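Local coordinates for protein adhesin (Streptococcus sanguinis SK1 = NCTC 7863, PDB 6VT2) that binds sialylated O-glycans such as sialyl-T antigen through two tandem Siglec-like modules, probably attaching the streptococcus to host glycoproteins, at residues S248-N251 against T252-L256; Q342-S345 against T346-T350; I352-K355 against V356-N360. All blocks are in the same frame, centred on the assembly; numbering follows the deposited sequence.

Interaction 1 of 3, residues S248-N251 against T252-L256; sequences STYN and TLLGL. With SIA (N-acetyl-alpha-neuraminic acid), chain C.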
ATOM      1  N   SER A 248      31.893  13.888 -11.616  1.00 12.31           N
ATOM      2  CA  SER A 248      32.266  15.268 -11.913  1.00 15.00           C
ATOM      3  C   SER A 248      30.980  16.071 -12.049  1.00 13.77           C
ATOM      4  O   SER A 248      30.967  17.162 -11.584  1.00 12.39           O
ATOM      5  CB  SER A 248      33.122  15.354 -13.137  1.00 16.16           C
ATOM      6  OG  SER A 248      33.395  16.711 -13.443  1.00 26.68           O
ATOM      7  N   THR A 249      30.037  15.619 -12.850  1.00 13.20           N
ATOM      8  CA  THR A 249      28.828  16.418 -13.112  1.00 10.21           C
ATOM      9  C   THR A 249      28.022  16.611 -11.845  1.00 11.92           C
ATOM     10  O   THR A 249      27.546  17.728 -11.544  1.00 11.37           O
ATOM     11  CB  THR A 249      27.966  15.791 -14.182  1.00 11.21           C
ATOM     12  OG1 THR A 249      28.811  15.663 -15.313  1.00 14.84           O
ATOM     13  CG2 THR A 249      26.768  16.687 -14.569  1.00 13.44           C
ATOM     14  N   TYR A 250      27.837  15.512 -11.122  1.00 11.10           N
ATOM     15  CA  TYR A 250      27.169  15.539  -9.843  1.00 10.36           C
ATOM     16  C   TYR A 250      27.799  16.562  -8.924  1.00 12.50           C
ATOM     17  O   TYR A 250      27.090  17.363  -8.327  1.00 13.09           O
ATOM     18  CB  TYR A 250      27.192  14.156  -9.225  1.00 11.49           C
ATOM     19  CG  TYR A 250      26.680  14.049  -7.831  1.00 10.03           C
ATOM     20  CD1 TYR A 250      25.353  14.196  -7.530  1.00 11.00           C
ATOM     21  CD2 TYR A 250      27.556  13.796  -6.799  1.00 14.98           C
ATOM     22  CE1 TYR A 250      24.913  14.067  -6.267  1.00  9.81           C
ATOM     23  CE2 TYR A 250      27.110  13.668  -5.508  1.00 16.01           C
ATOM     24  CZ  TYR A 250      25.812  13.798  -5.256  1.00 14.74           C
ATOM     25  OH  TYR A 250      25.361  13.645  -3.960  1.00 20.31           O
ATOM     26  N   ASN A 251      29.122  16.520  -8.751  1.00 10.27           N
ATOM     27  CA  ASN A 251      29.779  17.408  -7.826  1.00 12.87           C
ATOM     28  C   ASN A 251      29.738  18.833  -8.330  1.00 13.34           C
ATOM     29  O   ASN A 251      29.655  19.737  -7.517  1.00 12.39           O
ATOM     30  CB  ASN A 251      31.195  16.902  -7.571  1.00 13.99           C
ATOM     31  CG  ASN A 251      31.191  15.685  -6.631  1.00 17.21           C
ATOM     32  OD1 ASN A 251      30.772  15.776  -5.494  1.00 24.67           O
ATOM     33  ND2 ASN A 251      31.654  14.560  -7.118  1.00 37.29           N
ATOM     34  N   THR A 252      29.737  19.050  -9.648  1.00 10.80           N
ATOM     35  CA  THR A 252      29.536  20.395 -10.190  1.00  9.62           C
ATOM     36  C   THR A 252      28.190  20.926  -9.763  1.00  9.56           C
ATOM     37  O   THR A 252      28.083  22.069  -9.308  1.00 11.15           O
ATOM     38  CB  THR A 252      29.648  20.382 -11.697  1.00 13.39           C
ATOM     39  OG1 THR A 252      30.988  20.008 -12.070  1.00 15.54           O
ATOM     40  CG2 THR A 252      29.353  21.756 -12.292  1.00 12.27           C
ATOM     41  N   LEU A 253      27.152  20.120  -9.881  1.00 11.40           N
ATOM     42  CA  LEU A 253      25.857  20.647  -9.460  1.00  9.56           C
ATOM     43  C   LEU A 253      25.820  20.896  -7.969  1.00 10.27           C
ATOM     44  O   LEU A 253      25.265  21.910  -7.512  1.00 10.68           O
ATOM     45  CB  LEU A 253      24.731  19.704  -9.856  1.00 13.17           C
ATOM     46  CG  LEU A 253      23.354  20.320  -9.870  1.00 11.89           C
ATOM     47  CD1 LEU A 253      23.257  21.176 -11.104  1.00  9.69           C
ATOM     48  CD2 LEU A 253      22.245  19.291  -9.838  1.00 13.61           C
ATOM     49  N   LEU A 254      26.405  20.001  -7.168  1.00 11.32           N
ATOM     50  CA  LEU A 254      26.492  20.297  -5.745  1.00 11.41           C
ATOM     51  C   LEU A 254      27.182  21.634  -5.505  1.00 10.71           C
ATOM     52  O   LEU A 254      26.819  22.379  -4.599  1.00 12.68           O
ATOM     53  CB  LEU A 254      27.236  19.201  -4.983  1.00 13.58           C
ATOM     54  CG  LEU A 254      26.506  17.883  -4.913  1.00 16.26           C
ATOM     55  CD1 LEU A 254      27.357  16.897  -4.117  1.00 18.82           C
ATOM     56  CD2 LEU A 254      25.165  18.005  -4.306  1.00 19.79           C
ATOM     57  N   GLY A 255      28.192  21.926  -6.279  1.00 10.12           N
ATOM     58  CA  GLY A 255      28.966  23.138  -6.117  1.00  9.95           C
ATOM     59  C   GLY A 255      28.174  24.392  -6.353  1.00 10.91           C
ATOM     60  O   GLY A 255      28.507  25.455  -5.830  1.00 13.62           O
ATOM     61  N   LEU A 256      27.140  24.283  -7.147  1.00  9.57           N
ATOM     62  CA  LEU A 256      26.246  25.394  -7.369  1.00  9.97           C
ATOM     63  C   LEU A 256      25.246  25.564  -6.255  1.00 12.12           C
ATOM     64  O   LEU A 256      24.449  26.498  -6.316  1.00 14.36           O
ATOM     65  CB  LEU A 256      25.452  25.186  -8.656  1.00 10.49           C
ATOM     66  CG  LEU A 256      26.222  25.147  -9.952  1.00  9.90           C
ATOM     67  CD1 LEU A 256      25.239  24.939 -11.137  1.00 12.12           C
ATOM     68  CD2 LEU A 256      26.994  26.413 -10.100  1.00 14.76           C
TER
HETATM   69  C1  SIA C   3      27.542  17.922 -20.168  1.00 18.74           C
HETATM   70  C2  SIA C   3      28.994  18.461 -20.531  1.00 20.51           C
HETATM   71  C3  SIA C   3      29.002  19.648 -21.505  1.00 19.76           C
HETATM   72  C4  SIA C   3      28.332  20.885 -20.912  1.00 15.05           C
HETATM   73  C5  SIA C   3      28.980  21.268 -19.576  1.00 12.54           C
HETATM   74  C6  SIA C   3      29.075  20.035 -18.642  1.00 13.63           C
HETATM   75  C7  SIA C   3      29.960  20.264 -17.401  1.00 11.92           C
HETATM   76  C8  SIA C   3      30.242  18.906 -16.713  1.00 12.56           C
HETATM   77  C9  SIA C   3      30.886  19.089 -15.345  1.00 15.83           C
HETATM   78  C10 SIA C   3      28.654  23.546 -18.643  1.00 14.65           C
HETATM   79  C11 SIA C   3      27.673  24.516 -17.975  1.00 16.39           C
HETATM   80  N5  SIA C   3      28.180  22.309 -18.929  1.00 11.26           N
HETATM   81  O1A SIA C   3      27.415  17.562 -18.963  1.00 17.18           O
HETATM   82  O1B SIA C   3      26.698  17.879 -21.087  1.00 19.01           O
HETATM   83  O4  SIA C   3      28.435  22.031 -21.775  1.00 15.18           O
HETATM   84  O6  SIA C   3      29.665  18.918 -19.306  1.00 16.66           O
HETATM   85  O7  SIA C   3      31.153  20.942 -17.768  1.00 16.36           O
HETATM   86  O8  SIA C   3      29.048  18.127 -16.623  1.00 12.57           O
HETATM   87  O9  SIA C   3      31.391  17.834 -14.880  1.00 17.08           O
HETATM   88  O10 SIA C   3      29.802  23.880 -18.904  1.00 17.53           O
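The sialoglycan pocket of the second Siglec-like module takes part of its wall from helix 244-255, where Ser-248 and Thr-252, one turn apart, meet beside the glycerol tail of the bound sialic acid. Ser-248 O accepts twice from Thr-252: from N in the ordinary helical bond and from OG1 at 2.9 Å, the two donors arriving from opposite faces of the carbonyl plane. A chi1 of -64° puts Thr-252 OG1 beside its own backbone N and anti to the carbonyl carbon, turned back to the carbonyl one turn earlier. Thr-252 OG1 also lies 3.4 Å from sialic acid C9.

Two hydroxyls grip the tail directly. Ser-248 OG is hydrogen-bonded to sialic acid O9 at 2.7 Å, and Thr-249 OG1 to O8 at 2.8 Å; Thr-249 OG1 is also tied to Ala-245 O, which would help hold the hydroxyl in place for O8. Thr-298 OG1 and the backbone oxygens of Lys-296 and Gly-294 also hydrogen-bond the sugar.

Away from the sugar, Leu-254 lies over one face of the Tyr-250 ring. Its CG is 4.3 Å from the ring centroid and 15° off the normal, a CH-pi contact offset toward the rim. Phe-260 meets the same tyrosine edge-to-face. The result is a two-sided helix, hydroxyls to the ligand and an aromatic-aliphatic cluster away from it, set on the V-set-like beta sandwich of a Siglec-like adhesin module.

Interaction 2 of 3, residues Q342-S345 against T346-T350; sequences QQLS and TSEKT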
ATOM      1  N   GLN A 342       9.493  59.787 -33.356  1.00 17.80           N
ATOM      2  CA  GLN A 342      10.885  59.378 -33.532  1.00 20.91           C
ATOM      3  C   GLN A 342      11.758  59.758 -32.348  1.00 18.63           C
ATOM      4  O   GLN A 342      12.888  59.291 -32.245  1.00 20.67           O
ATOM      5  CB  GLN A 342      11.474  59.989 -34.812  1.00 25.00           C
ATOM      6  CG  GLN A 342      11.020  59.261 -36.096  1.00 45.70           C
ATOM      7  CD  GLN A 342      11.920  59.591 -37.289  1.00 67.73           C
ATOM      8  OE1 GLN A 342      12.772  60.493 -37.218  1.00 68.02           O
ATOM      9  NE2 GLN A 342      11.741  58.861 -38.386  1.00 69.18           N
ATOM     10  N   GLN A 343      11.259  60.581 -31.439  1.00 14.17           N
ATOM     11  CA  GLN A 343      12.051  60.971 -30.287  1.00 13.46           C
ATOM     12  C   GLN A 343      11.083  61.323 -29.176  1.00 13.75           C
ATOM     13  O   GLN A 343      10.560  62.449 -29.104  1.00 16.13           O
ATOM     14  CB  GLN A 343      12.976  62.137 -30.593  1.00 17.39           C
ATOM     15  CG  GLN A 343      13.798  62.580 -29.411  1.00 17.90           C
ATOM     16  CD  GLN A 343      14.731  61.460 -28.942  1.00 19.80           C
ATOM     17  OE1 GLN A 343      15.699  61.147 -29.627  1.00 26.28           O
ATOM     18  NE2 GLN A 343      14.420  60.845 -27.800  1.00 22.47           N
ATOM     19  N   LEU A 344      10.887  60.397 -28.263  1.00 11.73           N
ATOM     20  CA  LEU A 344      10.022  60.661 -27.134  1.00 15.28           C
ATOM     21  C   LEU A 344      10.754  61.567 -26.165  1.00 12.63           C
ATOM     22  O   LEU A 344      11.906  61.505 -26.073  1.00 14.92           O
ATOM     23  CB  LEU A 344       9.717  59.343 -26.434  1.00 10.93           C
ATOM     24  CG  LEU A 344       8.426  58.684 -26.903  1.00 13.46           C
ATOM     25  CD1 LEU A 344       8.534  58.310 -28.357  1.00 13.24           C
ATOM     26  CD2 LEU A 344       8.122  57.473 -26.032  1.00 14.76           C
ATOM     27  N   SER A 345       9.991  62.316 -25.435  1.00 12.95           N
ATOM     28  CA  SER A 345      10.484  63.105 -24.336  1.00 13.99           C
ATOM     29  C   SER A 345      10.645  62.216 -23.115  1.00 14.03           C
ATOM     30  O   SER A 345      10.040  61.145 -22.999  1.00 14.82           O
ATOM     31  CB  SER A 345       9.541  64.242 -24.022  1.00 20.64           C
ATOM     32  OG  SER A 345       8.290  63.747 -23.630  1.00 16.69           O
ATOM     33  N   THR A 346      11.360  62.737 -22.138  1.00 14.05           N
ATOM     34  CA  THR A 346      11.466  62.045 -20.866  1.00 15.89           C
ATOM     35  C   THR A 346      10.098  61.814 -20.240  1.00 15.38           C
ATOM     36  O   THR A 346       9.800  60.700 -19.765  1.00 14.96           O
ATOM     37  CB  THR A 346      12.397  62.858 -19.954  1.00 15.49           C
ATOM     38  OG1 THR A 346      13.671  62.939 -20.569  1.00 23.90           O
ATOM     39  CG2 THR A 346      12.544  62.183 -18.603  1.00 22.58           C
ATOM     40  N   SER A 347       9.211  62.814 -20.291  1.00 15.18           N
ATOM     41  CA  SER A 347       7.914  62.584 -19.678  1.00 16.51           C
ATOM     42  C   SER A 347       7.134  61.494 -20.419  1.00 16.20           C
ATOM     43  O   SER A 347       6.395  60.720 -19.788  1.00 14.96           O
ATOM     44  CB  SER A 347       7.098  63.878 -19.602  1.00 19.11           C
ATOM     45  OG  SER A 347       6.881  64.398 -20.881  1.00 24.18           O
ATOM     46  N   GLU A 348       7.247  61.442 -21.748  1.00 13.69           N
ATOM     47  CA  GLU A 348       6.534  60.406 -22.466  1.00 13.09           C
ATOM     48  C   GLU A 348       7.078  59.029 -22.128  1.00 13.28           C
ATOM     49  O   GLU A 348       6.312  58.083 -21.951  1.00 14.35           O
ATOM     50  CB  GLU A 348       6.610  60.694 -23.953  1.00 13.88           C
ATOM     51  CG  GLU A 348       5.700  61.882 -24.410  1.00 14.96           C
ATOM     52  CD  GLU A 348       6.179  62.511 -25.718  1.00 15.68           C
ATOM     53  OE1 GLU A 348       5.453  63.410 -26.240  1.00 15.52           O
ATOM     54  OE2 GLU A 348       7.208  62.081 -26.295  1.00 14.38           O
ATOM     55  N   LYS A 349       8.396  58.917 -22.026  1.00 10.91           N
ATOM     56  CA  LYS A 349       9.013  57.653 -21.635  1.00 11.12           C
ATOM     57  C   LYS A 349       8.567  57.250 -20.247  1.00 12.60           C
ATOM     58  O   LYS A 349       8.264  56.082 -20.006  1.00 12.51           O
ATOM     59  CB  LYS A 349      10.523  57.783 -21.689  1.00 12.81           C
ATOM     60  CG  LYS A 349      11.093  57.865 -23.045  1.00 13.17           C
ATOM     61  CD  LYS A 349      12.638  58.089 -23.043  1.00 14.27           C
ATOM     62  CE  LYS A 349      13.179  58.052 -24.417  1.00 15.74           C
ATOM     63  NZ  LYS A 349      14.619  58.314 -24.391  1.00 22.01           N
ATOM     64  N   THR A 350       8.560  58.182 -19.314  1.00 13.78           N
ATOM     65  CA  THR A 350       8.095  57.885 -17.965  1.00 14.77           C
ATOM     66  C   THR A 350       6.668  57.391 -17.948  1.00 12.34           C
ATOM     67  O   THR A 350       6.350  56.421 -17.242  1.00 14.15           O
ATOM     68  CB  THR A 350       8.245  59.139 -17.108  1.00 16.20           C
ATOM     69  OG1 THR A 350       9.629  59.503 -17.133  1.00 20.24           O
ATOM     70  CG2 THR A 350       7.856  58.853 -15.710  1.00 21.56           C
TER
HETATM   71  O   HOH W   1       7.816  63.345 -28.459  1.00 13.68           O
HETATM   72  O   HOH W   2      14.320  61.661 -23.988  1.00 32.13           O
HETATM   73  O   HOH W   3       6.831  65.755 -24.174  1.00 33.81           O
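A carboxylate that reaches back past the start of its own helix, to be met by a backbone N-H well above its plane, marks this contact: Ser-345 N donates to Glu-348 OE2 at 2.9 Å from 45° out of the carboxylate plane, yet the bond is nearly straight at the hydrogen. The return bond, Glu-348 N to Ser-345 OG at 3.2 Å, completes a capping box at the N-terminus of helix 346-360 in the second atypical Rib domain.

Ser-345 is the N-cap. Its OG sits between backbone N and carbonyl carbon, chi1 62°, a position from which it faces the first turn and accepts the Glu-348 N-H. The glutamate comes the other way with an extended chain, and its other oxygen, OE1, is bonded to Leu-339 N, so both carboxylate oxygens hold backbone N-H groups. These bonds, together with the nearby helix N-terminus, would be expected to stabilise the negative charge.

Leu-344 crosses the base of the glutamate, CG 4.0 Å from Glu-348 CB, and also rests against Val-338. Its CB also packs against Lys-349 CG at 3.9 Å. Lys-349, extended beyond CG, reaches Asn-374 OD1, as does Gln-343 NE2; Asn-374 further pairs with the Leu-344 backbone, tying the approach to the helix to the connection between strands 369-372 and 378-381. Gln-343 NE2 in addition donates to Leu-344 O at 3.1 Å, with that oxygen only 2° out of the amide plane.

Interaction 3 of 3, residues I352-K355 against V356-N360; sequences IEEK and VRAAN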
ATOM      1  N   ILE A 352       5.052  55.875 -20.328  1.00 11.28           N
ATOM      2  CA  ILE A 352       4.989  54.537 -20.920  1.00  9.59           C
ATOM      3  C   ILE A 352       5.474  53.510 -19.922  1.00 10.40           C
ATOM      4  O   ILE A 352       4.867  52.439 -19.727  1.00 12.12           O
ATOM      5  CB  ILE A 352       5.787  54.473 -22.230  1.00 10.54           C
ATOM      6  CG1 ILE A 352       5.053  55.199 -23.351  1.00 12.08           C
ATOM      7  CG2 ILE A 352       6.015  53.036 -22.634  1.00 11.82           C
ATOM      8  CD1 ILE A 352       5.932  55.432 -24.522  1.00 12.59           C
ATOM      9  N   GLU A 353       6.603  53.817 -19.297  1.00 11.90           N
ATOM     10  CA  GLU A 353       7.141  52.863 -18.359  1.00 11.28           C
ATOM     11  C   GLU A 353       6.110  52.559 -17.282  1.00 12.38           C
ATOM     12  O   GLU A 353       5.941  51.399 -16.916  1.00 13.11           O
ATOM     13  CB  GLU A 353       8.427  53.363 -17.742  1.00 13.07           C
ATOM     14  CG  GLU A 353       9.047  52.260 -16.877  1.00 12.32           C
ATOM     15  CD  GLU A 353      10.297  52.630 -16.139  1.00 34.87           C
ATOM     16  OE1 GLU A 353      10.516  52.006 -15.065  1.00 32.96           O
ATOM     17  OE2 GLU A 353      11.045  53.517 -16.615  1.00 41.78           O
ATOM     18  N   GLU A 354       5.372  53.571 -16.808  1.00 12.52           N
ATOM     19  CA  GLU A 354       4.402  53.349 -15.738  1.00 15.92           C
ATOM     20  C   GLU A 354       3.273  52.448 -16.209  1.00 15.10           C
ATOM     21  O   GLU A 354       2.781  51.593 -15.462  1.00 13.14           O
ATOM     22  CB  GLU A 354       3.851  54.688 -15.230  1.00 18.64           C
ATOM     23  CG  GLU A 354       2.666  54.579 -14.320  1.00 23.19           C
ATOM     24  CD  GLU A 354       2.923  53.657 -13.143  1.00 25.60           C
ATOM     25  OE1 GLU A 354       1.920  53.146 -12.574  1.00 26.13           O
ATOM     26  OE2 GLU A 354       4.116  53.465 -12.776  1.00 21.49           O
ATOM     27  N   LYS A 355       2.829  52.637 -17.432  1.00 11.59           N
ATOM     28  CA  LYS A 355       1.748  51.811 -17.931  1.00 11.17           C
ATOM     29  C   LYS A 355       2.209  50.386 -18.150  1.00 11.33           C
ATOM     30  O   LYS A 355       1.436  49.443 -17.916  1.00 12.49           O
ATOM     31  CB  LYS A 355       1.215  52.365 -19.226  1.00 12.48           C
ATOM     32  CG  LYS A 355       0.487  53.723 -19.085  1.00 12.89           C
ATOM     33  CD  LYS A 355      -0.064  54.216 -20.398  1.00 16.13           C
ATOM     34  CE  LYS A 355      -0.690  55.531 -20.210  1.00 18.61           C
ATOM     35  NZ  LYS A 355      -1.370  56.049 -21.464  1.00 23.35           N
ATOM     36  N   VAL A 356       3.450  50.228 -18.633  1.00 12.33           N
ATOM     37  CA  VAL A 356       3.975  48.876 -18.810  1.00 10.39           C
ATOM     38  C   VAL A 356       4.164  48.202 -17.458  1.00 10.43           C
ATOM     39  O   VAL A 356       3.764  47.039 -17.281  1.00 11.85           O
ATOM     40  CB  VAL A 356       5.280  48.902 -19.610  1.00 11.00           C
ATOM     41  CG1 VAL A 356       5.912  47.558 -19.572  1.00 15.12           C
ATOM     42  CG2 VAL A 356       5.065  49.335 -21.000  1.00 12.73           C
ATOM     43  N   ARG A 357       4.632  48.960 -16.474  1.00 12.71           N
ATOM     44  CA  ARG A 357       4.811  48.440 -15.127  1.00 13.71           C
ATOM     45  C   ARG A 357       3.484  47.960 -14.575  1.00 13.74           C
ATOM     46  O   ARG A 357       3.359  46.808 -14.104  1.00 15.14           O
ATOM     47  CB  ARG A 357       5.415  49.541 -14.256  1.00 15.10           C
ATOM     48  CG  ARG A 357       5.745  49.099 -12.801  1.00 16.60           C
ATOM     49  CD  ARG A 357       5.692  50.287 -11.848  1.00 14.25           C
ATOM     50  NE  ARG A 357       4.334  50.821 -11.737  1.00 16.00           N
ATOM     51  CZ  ARG A 357       3.301  50.205 -11.155  1.00 20.24           C
ATOM     52  NH1 ARG A 357       3.442  49.012 -10.581  1.00 19.63           N
ATOM     53  NH2 ARG A 357       2.106  50.788 -11.157  1.00 19.93           N
ATOM     54  N   ALA A 358       2.490  48.843 -14.630  1.00 12.52           N
ATOM     55  CA  ALA A 358       1.175  48.527 -14.082  1.00 12.49           C
ATOM     56  C   ALA A 358       0.574  47.304 -14.749  1.00 14.13           C
ATOM     57  O   ALA A 358      -0.148  46.545 -14.107  1.00 15.13           O
ATOM     58  CB  ALA A 358       0.222  49.712 -14.238  1.00 13.75           C
ATOM     59  N   ALA A 359       0.810  47.126 -16.046  1.00 11.88           N
ATOM     60  CA  ALA A 359       0.226  46.024 -16.791  1.00 11.29           C
ATOM     61  C   ALA A 359       0.886  44.697 -16.478  1.00  9.57           C
ATOM     62  O   ALA A 359       0.384  43.644 -16.918  1.00 11.97           O
ATOM     63  CB  ALA A 359       0.330  46.286 -18.291  1.00 13.86           C
ATOM     64  N   ASN A 360       1.998  44.733 -15.778  1.00 12.14           N
ATOM     65  CA  ASN A 360       2.775  43.530 -15.624  1.00 11.05           C
ATOM     66  C   ASN A 360       3.025  43.148 -14.186  1.00 11.77           C
ATOM     67  O   ASN A 360       3.658  42.115 -13.951  1.00 12.57           O
ATOM     68  CB  ASN A 360       4.093  43.645 -16.359  1.00 11.75           C
ATOM     69  CG  ASN A 360       3.892  43.432 -17.791  1.00 12.02           C
ATOM     70  OD1 ASN A 360       3.668  42.320 -18.178  1.00 10.55           O
ATOM     71  ND2 ASN A 360       3.807  44.523 -18.585  1.00 10.59           N
TER
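Ile-352 and Val-356 form the packed inner side of this late part of helix 346-360, whereas Glu-354 and Arg-357 pair on its exposed outer side. On the inner side the methyls Ile-352 CG2 and Val-356 CG2 lie 4.2 Å apart, one turn from each other. Val-356 CG2 also comes within 3.4 Å of Ile-352 O, the carbonyl that receives the Val-356 N-H at 2.8 Å; with CG1 anti to the backbone N (chi1 170°), CG2 is left beside that N and faces the preceding turn. Both side chains are buried against Val-378, and Tyr-370 covers Val-356 further, so this face seats the helix on strands 369-372 and 378-381 of the Rib domain.

Outside, Glu-354 and Arg-357 run side by side and point the same way. The arginine grips the carboxylate side-on: NH2 donates to OE1 and NE to OE2, each at 2.8 Å and nearly straight at the hydrogen, 171°. Both oxygens are met on their syn side and lie almost in the guanidinium plane, although the two flat groups are turned 29° against each other. Bends at chi2 of the glutamate and chi3 of the arginine swing the charged ends together across a spacing of three residues.

Lys-355 stretches to Ser-334 OG instead. At the far end, Asn-360 ND2 turns back to Val-356 O at 2.8 Å. Apolar contact thus lays the helix against the two strands, while the two-bond salt bridge would restrain the rotation of both charged ends, though the pair is exposed and solvent probably weakens it.

Overall arrangement
Interactions 2 and 3 occupy successive parts of one helix, 346-360, in the second atypical Rib domain; their centres are 14 Å apart, and they touch where Leu-344 CD2 meets Ile-352 CD1 at 3.4 Å, so the residue before the N-cap joins the apolar face continued further along. Interaction 1 lies earlier in the chain, in the second Siglec-like module, and alone touches bound glycan. Its centre is about 48 Å from that of interaction 2 and 40 Å from that of interaction 3, with no contact between them. In interaction 3 the side chain of Val-356 lies about 13 Å from a bound calcium ion, too far to be a ligand of it.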